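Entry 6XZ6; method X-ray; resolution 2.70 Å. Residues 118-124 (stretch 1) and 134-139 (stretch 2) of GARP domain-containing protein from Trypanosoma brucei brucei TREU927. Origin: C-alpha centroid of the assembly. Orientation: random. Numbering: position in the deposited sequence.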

ATOM      1  N   LEU A 118      -3.649 -13.866  13.736  1.00 19.29           N
ATOM      2  CA  LEU A 118      -4.719 -13.608  14.690  1.00 18.61           C
ATOM      3  C   LEU A 118      -6.017 -14.207  14.169  1.00 24.23           C
ATOM      4  O   LEU A 118      -6.747 -14.837  14.941  1.00 26.21           O
ATOM      5  N   LEU A 119      -6.260 -14.109  12.856  1.00 19.52           N
ATOM      6  CA  LEU A 119      -7.463 -14.666  12.246  1.00 19.49           C
ATOM      7  C   LEU A 119      -7.438 -16.172  12.263  1.00 26.73           C
ATOM      8  O   LEU A 119      -8.465 -16.781  12.540  1.00 30.31           O
ATOM      9  N   ARG A 120      -6.270 -16.776  12.009  1.00 22.79           N
ATOM     10  CA  ARG A 120      -6.065 -18.218  12.025  1.00 24.08           C
ATOM     11  C   ARG A 120      -6.448 -18.765  13.406  1.00 31.14           C
ATOM     12  O   ARG A 120      -7.104 -19.799  13.476  1.00 33.22           O
ATOM     13  N   GLY A 121      -6.071 -18.047  14.481  1.00 26.56           N
ATOM     14  CA  GLY A 121      -6.426 -18.353  15.865  1.00 24.88           C
ATOM     15  C   GLY A 121      -7.928 -18.339  16.070  1.00 27.38           C
ATOM     16  O   GLY A 121      -8.468 -19.291  16.629  1.00 29.13           O
ATOM     17  N   ALA A 122      -8.623 -17.281  15.572  1.00 21.51           N
ATOM     18  CA  ALA A 122     -10.103 -17.139  15.600  1.00 19.15           C
ATOM     19  C   ALA A 122     -10.790 -18.262  14.760  1.00 25.15           C
ATOM     20  O   ALA A 122     -11.868 -18.740  15.141  1.00 26.51           O
ATOM     21  N   ALA A 123     -10.152 -18.717  13.648  1.00 20.29           N
ATOM     22  CA  ALA A 123     -10.665 -19.821  12.821  1.00 20.68           C
ATOM     23  C   ALA A 123     -10.707 -21.142  13.588  1.00 28.76           C
ATOM     24  O   ALA A 123     -11.673 -21.903  13.457  1.00 29.69           O
ATOM     25  N   GLU A 124      -9.660 -21.398  14.401  1.00 28.47           N
ATOM     26  CA  GLU A 124      -9.447 -22.607  15.204  1.00 30.44           C
ATOM     27  C   GLU A 124     -10.100 -22.571  16.599  1.00 34.80           C
ATOM     28  O   GLU A 124     -10.594 -23.604  17.056  1.00 36.26           O
ATOM     29  N   LEU A 134     -16.399 -16.733  10.006  1.00 26.15           N
ATOM     30  CA  LEU A 134     -15.973 -15.439   9.466  1.00 25.69           C
ATOM     31  C   LEU A 134     -14.457 -15.413   9.247  1.00 31.18           C
ATOM     32  O   LEU A 134     -14.017 -15.020   8.169  1.00 32.00           O
ATOM     33  N   ALA A 135     -13.673 -15.874  10.257  1.00 27.63           N
ATOM     34  CA  ALA A 135     -12.213 -15.944  10.216  1.00 26.49           C
ATOM     35  C   ALA A 135     -11.692 -16.985   9.190  1.00 32.80           C
ATOM     36  O   ALA A 135     -10.643 -16.751   8.585  1.00 31.72           O
ATOM     37  N   LYS A 136     -12.414 -18.121   8.994  1.00 31.25           N
ATOM     38  CA  LYS A 136     -12.027 -19.147   8.014  1.00 33.52           C
ATOM     39  C   LYS A 136     -12.214 -18.635   6.580  1.00 42.62           C
ATOM     40  O   LYS A 136     -11.378 -18.937   5.723  1.00 46.40           O
ATOM     41  N   GLU A 137     -13.290 -17.845   6.327  1.00 38.20           N
ATOM     42  CA  GLU A 137     -13.624 -17.238   5.038  1.00 38.74           C
ATOM     43  C   GLU A 137     -12.644 -16.127   4.668  1.00 41.36           C
ATOM     44  O   GLU A 137     -12.462 -15.815   3.494  1.00 42.90           O
ATOM     45  N   CYS A 138     -12.032 -15.529   5.673  1.00 37.12           N
ATOM     46  CA  CYS A 138     -11.091 -14.414   5.593  1.00 35.88           C
ATOM     47  C   CYS A 138      -9.634 -14.867   5.489  1.00 37.48           C
ATOM     48  O   CYS A 138      -8.732 -14.037   5.575  1.00 37.61           O
ATOM     49  N   ALA A 139      -9.394 -16.173   5.334  1.00 33.93           N
ATOM     50  CA  ALA A 139      -8.046 -16.729   5.261  1.00 33.47           C
ATOM     51  C   ALA A 139      -7.257 -16.145   4.111  1.00 36.67           C
ATOM     52  O   ALA A 139      -6.160 -15.649   4.330  1.00 36.05           O
TER

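The contact is small, 281 Å² summed over both sides, and no hydrogen bond crosses it, so the evidence for packing is van der Waals distance between mostly short side chains. Along stretch 1, L118 adds nothing: its side chain is out of reach of the other stretch. L119 is the first to engage. Its CA-to-CB bond points toward stretch 2, and with chi1 at -73° (m) and chi2 at 157° (t) the branched end packs against A135 and C138: CD2 of L119 lies 4.2 Å from CB of A135, and CD1 of L119 lies 4.2 Å from SG of C138. C138, with chi1 t and its CA-to-CB bond toward stretch 1, is also covalently bonded to a group elsewhere in the structure. The carbonyl of L119 faces the same patch, its O standing 3.4 Å from CB of A135. That oxygen already accepts the helical hydrogen bond from N of A123 at 2.8 Å, so the methyl of A135 packs against a satisfied backbone.

R120 points away, and G121, which has no side chain, loses no surface to the other stretch. A122 is set sideways, yet its CB approaches CB of A135 to 3.7 Å. A123 points toward stretch 2 and marks the closest backbone register, with its CA 4.9 Å from CA of A135. At this spacing the facing side chains are single methyl groups: CB of A135 is 3.6 Å from N of A123 and 4.2 Å from CB of A123. A135, its CA-to-CB bond toward stretch 1, thus meets L119, A122 and A123, and has the largest covered area of any residue here, 72 Å².

K136 starts sideways, with chi1 at -100° (between wells), chi2 t, and chi3 and chi4 between wells. Its CG lies 3.8 Å from CB of A123, and its CE is 3.3 Å from O of A123, a carbon-to-oxygen approach. E124 points away, ending the walk without a contact.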

ATOM      1  CB  LEU A 118      -4.888 -12.106  15.002  1.00 17.28           C
ATOM      2  CG  LEU A 118      -3.771 -11.461  15.867  1.00 21.43           C
ATOM      3  CD1 LEU A 118      -3.848  -9.948  15.844  1.00 19.74           C
ATOM      4  CD2 LEU A 118      -3.784 -11.970  17.289  1.00 22.91           C
ATOM      5  CB  LEU A 119      -7.672 -14.141  10.824  1.00 19.22           C
ATOM      6  CG  LEU A 119      -8.139 -12.705  10.716  1.00 22.51           C
ATOM      7  CD1 LEU A 119      -7.774 -12.152   9.356  1.00 23.03           C
ATOM      8  CD2 LEU A 119      -9.660 -12.600  10.982  1.00 23.00           C
ATOM      9  CB  ARG A 120      -4.621 -18.531  11.709  1.00 26.88           C
ATOM     10  CG  ARG A 120      -4.434 -19.464  10.541  1.00 37.17           C
ATOM     11  CD  ARG A 120      -2.951 -19.832  10.389  1.00 36.60           C
ATOM     12  NE  ARG A 120      -2.212 -18.764   9.721  1.00 27.12           N
ATOM     13  CZ  ARG A 120      -1.226 -18.078  10.271  1.00 48.35           C
ATOM     14  NH1 ARG A 120      -0.814 -18.366  11.500  1.00 55.00           N
ATOM     15  NH2 ARG A 120      -0.627 -17.116   9.594  1.00 34.98           N
ATOM     16  CB  ALA A 122     -10.520 -15.761  15.098  1.00 17.63           C
ATOM     17  CB  ALA A 123      -9.813 -19.985  11.577  1.00 21.83           C
ATOM     18  CB  GLU A 124      -7.943 -22.843  15.391  1.00 33.14           C
ATOM     19  CG  GLU A 124      -7.154 -23.041  14.103  1.00 52.16           C
ATOM     20  CD  GLU A 124      -5.649 -22.817  14.180  1.00 88.24           C
ATOM     21  OE1 GLU A 124      -5.102 -22.657  15.298  1.00 83.78           O
ATOM     22  OE2 GLU A 124      -5.013 -22.802  13.101  1.00 89.50           O
ATOM     23  CB  LEU A 134     -16.449 -14.278  10.360  1.00 24.54           C
ATOM     24  CG  LEU A 134     -15.736 -12.941  10.163  1.00 28.82           C
ATOM     25  CD1 LEU A 134     -16.245 -12.203   8.957  1.00 28.95           C
ATOM     26  CD2 LEU A 134     -15.870 -12.077  11.373  1.00 32.89           C
ATOM     27  CB  ALA A 135     -11.673 -16.241  11.592  1.00 26.13           C
ATOM     28  CB  LYS A 136     -12.816 -20.447   8.198  1.00 37.25           C
ATOM     29  CG  LYS A 136     -12.051 -21.539   8.949  1.00 58.92           C
ATOM     30  CD  LYS A 136     -12.950 -22.752   9.256  1.00 66.62           C
ATOM     31  CE  LYS A 136     -12.811 -23.259  10.680  1.00 58.83           C
ATOM     32  NZ  LYS A 136     -14.119 -23.710  11.235  1.00 59.37           N
ATOM     33  CB  GLU A 137     -15.029 -16.636   5.104  1.00 40.74           C
ATOM     34  CG  GLU A 137     -16.165 -17.585   4.753  1.00 52.24           C
ATOM     35  CD  GLU A 137     -17.542 -17.148   5.242  1.00 74.09           C
ATOM     36  OE1 GLU A 137     -17.794 -15.927   5.374  1.00 57.44           O
ATOM     37  OE2 GLU A 137     -18.380 -18.043   5.493  1.00 73.81           O
ATOM     38  CB  CYS A 138     -11.301 -13.531   6.813  1.00 35.81           C
ATOM     39  SG  CYS A 138     -10.843 -11.806   6.571  1.00 39.62           S
ATOM     40  CB  ALA A 139      -8.102 -18.239   5.148  1.00 35.67           C
TER